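Local coordinates for 378aa long hypothetical citrate synthase (Sulfolobus tokodaii, PDB 1VGM), which probably belongs to the citrate synthase family, whose members are built mainly of helices, and is modelled as an assembly of two chains, at residues G95-A100 against A209-L214; V122-K127 against D202-I207; A126-I131 against F335-V340. All blocks are in the same frame, centred on the assembly; numbering follows the deposited sequence.

All three contacts are buried packings between helices of one chain, and none is a surface contact. Contacts 1 and 2 both use helix 203-214, at its C-terminal and N-terminal parts. Contacts 2 and 3 both use helix 117-139 and share Ala-126 and Lys-127. Contact 3 lies nearest the centre of the chain and is made by a threonine methyl, a leucine and a valine. No residue of the second subunit touches its segments. Contacts 1 and 2 do reach that subunit. Contact 1 sends a glutamate to it, and contact 2 an aspartate and a serine. Within the chain, contact 2 adds a tyrosine face and a bridging water.

Contact 1. Residues G95-A100 against A209-L214; sequences GMMETA and AALAAL
Met-97 has its CG turned opposite the backbone N and beside the carbonyl carbon (chi1 -166°), which leads its chain over to Leu-211 on the facing helix. In Glu-98, CG lies between the backbone N and the carbonyl carbon (chi1 75°). Beyond CG the chain is extended and carries the carboxylate to Ala-212.

The two helix segments run nearly antiparallel, at 166°, with axes 8.9 Å apart. The backbones come closest where Glu-98 CA lies 5.6 Å from Leu-211 CA. The side chains of Met-97 and Leu-211 meet nearly perpendicular, and both leucine branches are used. CD1 of Leu-211 lies 3.7 Å from Met-97 CG, and CD2 of Leu-211 lies 3.7 Å from Met-97 SD. Leu-211 CD1 also rests 3.9 Å from Glu-98 CA.

The two oxygens of Glu-98 differ. Glu-98 OE2 is 3.3 Å from Ala-212 CA. It is buried here and has no polar partner in the model. OE1 is hydrogen-bonded to Ser-205 OG of the second subunit. Ala-212 itself packs on Ala-209 of that subunit. Close helix packing across the subunit boundary is consistent with the dimer of citrate synthases.

Around the pair, helix 117-139 meets Met-97 through Thr-132 and Ile-135. Helix 331-353 reaches Met-97 with Ser-333 and Leu-214 with Ala-336. Helix 188-197 backs Ala-209 and Ala-213 with Ala-192.

Contact 2. Residues V122-K127 against D202-I207; sequences VQIIAK and DMYSCI
Ile-124 lies over one face of the Tyr-204 ring. Its CD1 stands 4.2 Å from the ring centroid of Tyr-204 and only 9° off the ring normal, a CH-pi contact. The two side chains pass alongside, pointing opposite ways. Ile-124 CG1 therefore meets the far end of the ring, 3.6 Å from Tyr-204 CZ. CG1 of Ile-124 is anti to the carbonyl carbon (chi1 -63°), and this sends the longer branch out to the ring. Ile-124 CD1 also touches the thioether, 3.7 Å from Met-203 SD.

Lys-127 runs crosswise to Tyr-204. It touches with its aliphatic part, CD of Lys-127 being 3.4 Å from Tyr-204 OH. Its ammonium group goes elsewhere, to the backbone oxygens of Glu-75 and Ser-73.

Both segments lie on helices of the citrate synthase fold, 117-139 and 203-214; the short segments cross at -49°. Asp-202 is the N-cap of the second helix. Asp-202 OD2 accepts from Ser-205 N at 3.0 Å, from above the carboxylate plane. Its OD1 forms a salt bridge with Lys-215 of the second subunit.

A water in the plane of the Tyr-204 ring, at its edge, joins the two segments. It lies 2.9 Å from Tyr-204 OH and donates to Gln-123 OE1 at 3.1 Å. Leu-104 of helix 93-108 and Pro-110 also pack on Tyr-204.

Contact 3. Residues A126-I131 against F335-V340; sequences AKTATI and FALSRV
Thr-128 and Leu-337 face each other across an antiparallel helix pair in the all-helical core of the citrate synthase fold. The pair is made by helices 117-139 and 331-353. Their short segments run at 176° with axes 9.8 Å apart. The closest backbone approach is also at these two residues, with Thr-128 CA 6.2 Å from Leu-337 CA.

Apolar packing carries the contact. The side chains of Thr-128 and Leu-337 lie flank to flank and head in opposing directions. CG2 of Thr-128 is the branch that meets the leucine. Thr-128 CG2 lies 3.5 Å from Leu-337 CD1, which is tighter than usual for two carbons. With chi1 at 179°, Leu-337 swings CG away from its backbone N and carries CD1 across to the other helix. The same methyl reaches the next residue along. Leu-337 CD1 lies 3.6 Å from Ala-129 N, and it packs more loosely against the Ala-129 methyl. Tyr-153 and Phe-157 of helix 153-162 pack on both Ala-129 and Leu-337. Phe-101 of helix 93-108 packs on Thr-128.

Polar bonding is kept within each helix or goes to other parts of the chain. Thr-128 OG1 is hydrogen-bonded to Ile-124 O, one turn back in its own helix. Ser-338 OG and Arg-339 NE, on the far side of helix 331-353, bond elsewhere in the chain. The hydroxyl of Thr-128 is thus engaged with its own backbone, although it also borders the opposite helix.

That border is a tip-to-tip approach of Thr-128 and Val-340. Here Val-340 CG2 stops 4.1 Å from Thr-128 OG1.

Contact 1. Residues G95-A100 against A209-L214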
loop_
_atom_site.group_PDB
_atom_site.type_symbol
_atom_site.label_atom_id
_atom_site.label_comp_id
_atom_site.label_asym_id
_atom_site.label_seq_id
_atom_site.Cartn_x
_atom_site.Cartn_y
_atom_site.Cartn_z
ATOM N N GLY A 95 -1.755 -11.559 3.067
ATOM C CA GLY A 95 -2.174 -11.619 1.673
ATOM C C GLY A 95 -3.686 -11.622 1.512
ATOM O O GLY A 95 -4.257 -10.855 0.729
ATOM N N MET A 96 -4.350 -12.490 2.261
ATOM C CA MET A 96 -5.791 -12.588 2.149
ATOM C C MET A 96 -6.469 -11.319 2.665
ATOM O O MET A 96 -7.463 -10.855 2.102
ATOM C CB MET A 96 -6.275 -13.831 2.898
ATOM C CG MET A 96 -5.864 -15.138 2.201
ATOM S SD MET A 96 -6.132 -16.615 3.185
ATOM C CE MET A 96 -7.925 -16.654 3.244
ATOM N N MET A 97 -5.912 -10.741 3.718
ATOM C CA MET A 97 -6.498 -9.549 4.305
ATOM C C MET A 97 -6.353 -8.342 3.387
ATOM O O MET A 97 -7.301 -7.574 3.216
ATOM C CB MET A 97 -5.855 -9.251 5.660
ATOM C CG MET A 97 -6.635 -8.244 6.488
ATOM S SD MET A 97 -5.968 -8.030 8.147
ATOM C CE MET A 97 -5.904 -9.707 8.707
ATOM N N GLU A 98 -5.173 -8.166 2.795
ATOM C CA GLU A 98 -4.956 -7.026 1.908
ATOM C C GLU A 98 -5.865 -7.125 0.692
ATOM O O GLU A 98 -6.357 -6.111 0.192
ATOM C CB GLU A 98 -3.482 -6.932 1.479
ATOM C CG GLU A 98 -3.020 -7.936 0.439
ATOM C CD GLU A 98 -1.550 -7.750 0.066
ATOM O OE1 GLU A 98 -0.960 -8.688 -0.502
ATOM O OE2 GLU A 98 -0.983 -6.671 0.335
ATOM N N THR A 99 -6.113 -8.350 0.243
ATOM C CA THR A 99 -7.055 -8.590 -0.846
ATOM C C THR A 99 -8.477 -8.216 -0.446
ATOM O O THR A 99 -9.164 -7.523 -1.188
ATOM C CB THR A 99 -7.062 -10.071 -1.285
ATOM O OG1 THR A 99 -5.739 -10.470 -1.663
ATOM C CG2 THR A 99 -8.001 -10.257 -2.473
ATOM N N ALA A 100 -8.913 -8.684 0.721
ATOM C CA ALA A 100 -10.248 -8.361 1.220
ATOM C C ALA A 100 -10.457 -6.854 1.292
ATOM O O ALA A 100 -11.509 -6.349 0.899
ATOM C CB ALA A 100 -10.468 -8.989 2.600
ATOM N N ALA A 209 -2.745 -0.448 1.859
ATOM C CA ALA A 209 -1.332 -0.090 1.775
ATOM C C ALA A 209 -0.576 -0.549 3.023
ATOM O O ALA A 209 0.474 -1.190 2.920
ATOM C CB ALA A 209 -1.195 1.422 1.601
ATOM N N ALA A 210 -1.118 -0.228 4.199
ATOM C CA ALA A 210 -0.527 -0.655 5.468
ATOM C C ALA A 210 -0.287 -2.161 5.474
ATOM O O ALA A 210 0.762 -2.641 5.906
ATOM C CB ALA A 210 -1.450 -0.270 6.641
ATOM N N LEU A 211 -1.276 -2.908 5.005
ATOM C CA LEU A 211 -1.225 -4.360 5.078
ATOM C C LEU A 211 -0.143 -4.915 4.142
ATOM O O LEU A 211 0.533 -5.893 4.463
ATOM C CB LEU A 211 -2.601 -4.936 4.723
ATOM C CG LEU A 211 -3.665 -4.755 5.818
ATOM C CD1 LEU A 211 -5.027 -5.111 5.257
ATOM C CD2 LEU A 211 -3.331 -5.653 7.027
ATOM N N ALA A 212 0.030 -4.276 2.992
ATOM C CA ALA A 212 1.063 -4.696 2.050
ATOM C C ALA A 212 2.472 -4.550 2.654
ATOM O O ALA A 212 3.323 -5.427 2.512
ATOM C CB ALA A 212 0.946 -3.885 0.763
ATOM N N ALA A 213 2.703 -3.440 3.345
ATOM C CA ALA A 213 3.935 -3.251 4.102
ATOM C C ALA A 213 4.077 -4.253 5.249
ATOM O O ALA A 213 5.164 -4.779 5.490
ATOM C CB ALA A 213 3.991 -1.827 4.643
ATOM N N LEU A 214 2.975 -4.514 5.949
ATOM C CA LEU A 214 2.981 -5.445 7.076
ATOM C C LEU A 214 3.312 -6.866 6.637
ATOM O O LEU A 214 3.867 -7.645 7.415
ATOM C CB LEU A 214 1.617 -5.434 7.795
ATOM C CG LEU A 214 1.458 -6.372 9.005
ATOM C CD1 LEU A 214 2.543 -6.095 10.044
ATOM C CD2 LEU A 214 0.085 -6.187 9.625
#

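Contact 2. Residues V122-K127 against D202-I207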
loop_
_atom_site.group_PDB
_atom_site.type_symbol
_atom_site.label_atom_id
_atom_site.label_comp_id
_atom_site.label_asym_id
_atom_site.label_seq_id
_atom_site.Cartn_x
_atom_site.Cartn_y
_atom_site.Cartn_z
ATOM N N VAL A 122 -14.924 3.394 12.697
ATOM C CA VAL A 122 -15.520 2.368 13.545
ATOM C C VAL A 122 -16.089 1.230 12.703
ATOM O O VAL A 122 -15.880 0.057 13.014
ATOM C CB VAL A 122 -16.649 2.945 14.439
ATOM C CG1 VAL A 122 -17.152 1.869 15.398
ATOM C CG2 VAL A 122 -16.129 4.137 15.230
ATOM N N GLN A 123 -16.801 1.579 11.633
ATOM C CA GLN A 123 -17.317 0.580 10.697
ATOM C C GLN A 123 -16.194 -0.294 10.164
ATOM O O GLN A 123 -16.335 -1.515 10.079
ATOM C CB GLN A 123 -18.033 1.255 9.522
ATOM C CG GLN A 123 -19.272 2.040 9.922
ATOM C CD GLN A 123 -19.935 2.740 8.745
ATOM O OE1 GLN A 123 -19.311 2.968 7.701
ATOM N NE2 GLN A 123 -21.205 3.097 8.911
ATOM N N ILE A 124 -15.074 0.328 9.809
ATOM C CA ILE A 124 -13.937 -0.427 9.284
ATOM C C ILE A 124 -13.386 -1.396 10.335
ATOM O O ILE A 124 -12.993 -2.517 10.024
ATOM C CB ILE A 124 -12.791 0.518 8.833
ATOM C CG1 ILE A 124 -13.273 1.409 7.683
ATOM C CG2 ILE A 124 -11.552 -0.306 8.407
ATOM C CD1 ILE A 124 -12.216 2.381 7.190
ATOM N N ILE A 125 -13.365 -0.952 11.584
ATOM C CA ILE A 125 -12.927 -1.801 12.682
ATOM C C ILE A 125 -13.863 -2.998 12.842
ATOM O O ILE A 125 -13.418 -4.121 13.063
ATOM C CB ILE A 125 -12.828 -0.976 13.995
ATOM C CG1 ILE A 125 -11.575 -0.094 13.928
ATOM C CG2 ILE A 125 -12.755 -1.891 15.213
ATOM C CD1 ILE A 125 -11.573 1.068 14.897
ATOM N N ALA A 126 -15.157 -2.764 12.694
ATOM C CA ALA A 126 -16.134 -3.850 12.670
ATOM C C ALA A 126 -15.786 -4.897 11.611
ATOM O O ALA A 126 -15.749 -6.093 11.889
ATOM C CB ALA A 126 -17.526 -3.279 12.410
ATOM N N LYS A 127 -15.522 -4.442 10.394
ATOM C CA LYS A 127 -15.355 -5.353 9.268
ATOM C C LYS A 127 -14.004 -6.056 9.288
ATOM O O LYS A 127 -13.859 -7.137 8.727
ATOM C CB LYS A 127 -15.530 -4.586 7.955
ATOM C CG LYS A 127 -16.938 -4.011 7.791
ATOM C CD LYS A 127 -17.087 -3.187 6.521
ATOM C CE LYS A 127 -18.370 -2.357 6.557
ATOM N NZ LYS A 127 -19.575 -3.209 6.759
ATOM N N ASP A 202 -8.962 6.288 -0.673
ATOM C CA ASP A 202 -10.059 6.011 0.250
ATOM C C ASP A 202 -9.535 5.241 1.459
ATOM O O ASP A 202 -8.496 4.580 1.380
ATOM C CB ASP A 202 -11.154 5.199 -0.455
ATOM C CG ASP A 202 -10.741 3.760 -0.715
ATOM O OD1 ASP A 202 -10.166 3.475 -1.794
ATOM O OD2 ASP A 202 -10.998 2.913 0.166
ATOM N N MET A 203 -10.247 5.335 2.577
ATOM C CA MET A 203 -9.741 4.819 3.846
ATOM C C MET A 203 -9.383 3.327 3.745
ATOM O O MET A 203 -8.374 2.874 4.302
ATOM C CB MET A 203 -10.786 5.040 4.952
ATOM C CG MET A 203 -10.225 5.691 6.203
ATOM S SD MET A 203 -11.414 5.998 7.530
ATOM C CE MET A 203 -11.506 7.792 7.476
ATOM N N TYR A 204 -10.207 2.561 3.034
ATOM C CA TYR A 204 -9.975 1.123 2.921
ATOM C C TYR A 204 -8.680 0.825 2.170
ATOM O O TYR A 204 -7.933 -0.076 2.542
ATOM C CB TYR A 204 -11.143 0.445 2.201
ATOM C CG TYR A 204 -12.365 0.269 3.062
ATOM C CD1 TYR A 204 -13.467 1.107 2.912
ATOM C CD2 TYR A 204 -12.422 -0.734 4.030
ATOM C CE1 TYR A 204 -14.602 0.952 3.705
ATOM C CE2 TYR A 204 -13.554 -0.897 4.830
ATOM C CZ TYR A 204 -14.638 -0.050 4.661
ATOM O OH TYR A 204 -15.756 -0.207 5.444
ATOM N N SER A 205 -8.422 1.580 1.109
ATOM C CA SER A 205 -7.178 1.436 0.365
ATOM C C SER A 205 -5.962 1.913 1.171
ATOM O O SER A 205 -4.854 1.436 0.951
ATOM C CB SER A 205 -7.263 2.207 -0.954
ATOM O OG SER A 205 -8.325 1.717 -1.759
ATOM N N CYS A 206 -6.160 2.840 2.104
ATOM C CA CYS A 206 -5.068 3.236 2.994
ATOM C C CYS A 206 -4.691 2.090 3.917
ATOM O O CYS A 206 -3.521 1.905 4.250
ATOM C CB CYS A 206 -5.458 4.450 3.836
ATOM S SG CYS A 206 -5.703 5.947 2.874
ATOM N N ILE A 207 -5.691 1.314 4.324
ATOM C CA ILE A 207 -5.427 0.100 5.071
ATOM C C ILE A 207 -4.825 -0.979 4.183
ATOM O O ILE A 207 -3.915 -1.696 4.598
ATOM C CB ILE A 207 -6.714 -0.435 5.736
ATOM C CG1 ILE A 207 -7.270 0.610 6.707
ATOM C CG2 ILE A 207 -6.403 -1.695 6.521
ATOM C CD1 ILE A 207 -6.221 1.176 7.658
HETATM O O HOH W 1 -18.075 1.447 5.283
#

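Contact 3. Residues A126-I131 against F335-V340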
loop_
_atom_site.group_PDB
_atom_site.type_symbol
_atom_site.label_atom_id
_atom_site.label_comp_id
_atom_site.label_asym_id
_atom_site.label_seq_id
_atom_site.Cartn_x
_atom_site.Cartn_y
_atom_site.Cartn_z
ATOM N N ALA A 126 -15.157 -2.764 12.694
ATOM C CA ALA A 126 -16.134 -3.850 12.670
ATOM C C ALA A 126 -15.786 -4.897 11.611
ATOM O O ALA A 126 -15.749 -6.093 11.889
ATOM C CB ALA A 126 -17.526 -3.279 12.410
ATOM N N LYS A 127 -15.522 -4.442 10.394
ATOM C CA LYS A 127 -15.355 -5.353 9.268
ATOM C C LYS A 127 -14.004 -6.056 9.288
ATOM O O LYS A 127 -13.859 -7.137 8.727
ATOM C CB LYS A 127 -15.530 -4.586 7.955
ATOM C CG LYS A 127 -16.938 -4.011 7.791
ATOM C CD LYS A 127 -17.087 -3.187 6.521
ATOM C CE LYS A 127 -18.370 -2.357 6.557
ATOM N NZ LYS A 127 -19.575 -3.209 6.759
ATOM N N THR A 128 -13.018 -5.443 9.937
ATOM C CA THR A 128 -11.718 -6.077 10.137
ATOM C C THR A 128 -11.868 -7.368 10.951
ATOM O O THR A 128 -11.218 -8.370 10.673
ATOM C CB THR A 128 -10.750 -5.113 10.871
ATOM O OG1 THR A 128 -10.695 -3.866 10.166
ATOM C CG2 THR A 128 -9.358 -5.702 10.944
ATOM N N ALA A 129 -12.738 -7.344 11.953
ATOM C CA ALA A 129 -13.034 -8.539 12.742
ATOM C C ALA A 129 -13.687 -9.612 11.874
ATOM O O ALA A 129 -13.338 -10.791 11.951
ATOM C CB ALA A 129 -13.963 -8.179 13.911
ATOM N N THR A 130 -14.642 -9.202 11.050
ATOM C CA THR A 130 -15.320 -10.145 10.172
ATOM C C THR A 130 -14.294 -10.785 9.238
ATOM O O THR A 130 -14.243 -12.006 9.088
ATOM C CB THR A 130 -16.410 -9.429 9.347
ATOM O OG1 THR A 130 -17.345 -8.808 10.239
ATOM C CG2 THR A 130 -17.144 -10.416 8.436
ATOM N N ILE A 131 -13.465 -9.957 8.619
ATOM C CA ILE A 131 -12.467 -10.460 7.681
ATOM C C ILE A 131 -11.449 -11.384 8.360
ATOM O O ILE A 131 -11.117 -12.436 7.831
ATOM C CB ILE A 131 -11.736 -9.291 6.981
ATOM C CG1 ILE A 131 -12.653 -8.700 5.909
ATOM C CG2 ILE A 131 -10.432 -9.766 6.353
ATOM C CD1 ILE A 131 -12.274 -7.287 5.496
ATOM N N PHE A 335 -2.351 -8.944 15.224
ATOM C CA PHE A 335 -1.682 -7.649 15.345
ATOM C C PHE A 335 -2.357 -6.625 14.435
ATOM O O PHE A 335 -2.571 -5.490 14.828
ATOM C CB PHE A 335 -0.203 -7.767 14.967
ATOM C CG PHE A 335 0.489 -6.438 14.809
ATOM C CD1 PHE A 335 1.112 -5.830 15.901
ATOM C CD2 PHE A 335 0.516 -5.791 13.571
ATOM C CE1 PHE A 335 1.740 -4.586 15.776
ATOM C CE2 PHE A 335 1.143 -4.542 13.427
ATOM C CZ PHE A 335 1.762 -3.940 14.533
ATOM N N ALA A 336 -2.680 -7.031 13.211
ATOM C CA ALA A 336 -3.302 -6.121 12.253
ATOM C C ALA A 336 -4.689 -5.724 12.748
ATOM O O ALA A 336 -5.112 -4.569 12.614
ATOM C CB ALA A 336 -3.405 -6.790 10.895
ATOM N N LEU A 337 -5.386 -6.693 13.331
ATOM C CA LEU A 337 -6.725 -6.476 13.854
ATOM C C LEU A 337 -6.733 -5.395 14.923
ATOM O O LEU A 337 -7.683 -4.614 15.025
ATOM C CB LEU A 337 -7.275 -7.775 14.445
ATOM C CG LEU A 337 -8.672 -7.648 15.055
ATOM C CD1 LEU A 337 -9.699 -7.380 13.961
ATOM C CD2 LEU A 337 -9.009 -8.919 15.817
ATOM N N SER A 338 -5.676 -5.358 15.727
ATOM C CA SER A 338 -5.531 -4.332 16.751
ATOM C C SER A 338 -4.988 -3.011 16.181
ATOM O O SER A 338 -5.530 -1.928 16.464
ATOM C CB SER A 338 -4.608 -4.840 17.857
ATOM O OG SER A 338 -4.142 -3.774 18.663
ATOM N N ARG A 339 -3.925 -3.102 15.378
ATOM C CA ARG A 339 -3.177 -1.916 14.952
ATOM C C ARG A 339 -3.991 -1.064 13.968
ATOM O O ARG A 339 -3.679 0.107 13.740
ATOM C CB ARG A 339 -1.838 -2.336 14.320
ATOM C CG ARG A 339 -0.977 -1.190 13.732
ATOM C CD ARG A 339 -0.648 -0.096 14.743
ATOM N NE ARG A 339 -0.071 -0.646 15.964
ATOM C CZ ARG A 339 1.234 -0.749 16.205
ATOM N NH1 ARG A 339 2.120 -0.319 15.308
ATOM N NH2 ARG A 339 1.656 -1.283 17.348
ATOM N N VAL A 340 -5.055 -1.640 13.409
ATOM C CA VAL A 340 -5.884 -0.907 12.464
ATOM C C VAL A 340 -6.480 0.349 13.107
ATOM O O VAL A 340 -6.664 1.367 12.434
ATOM C CB VAL A 340 -7.025 -1.797 11.898
ATOM C CG1 VAL A 340 -8.065 -2.091 12.979
ATOM C CG2 VAL A 340 -7.662 -1.113 10.699
#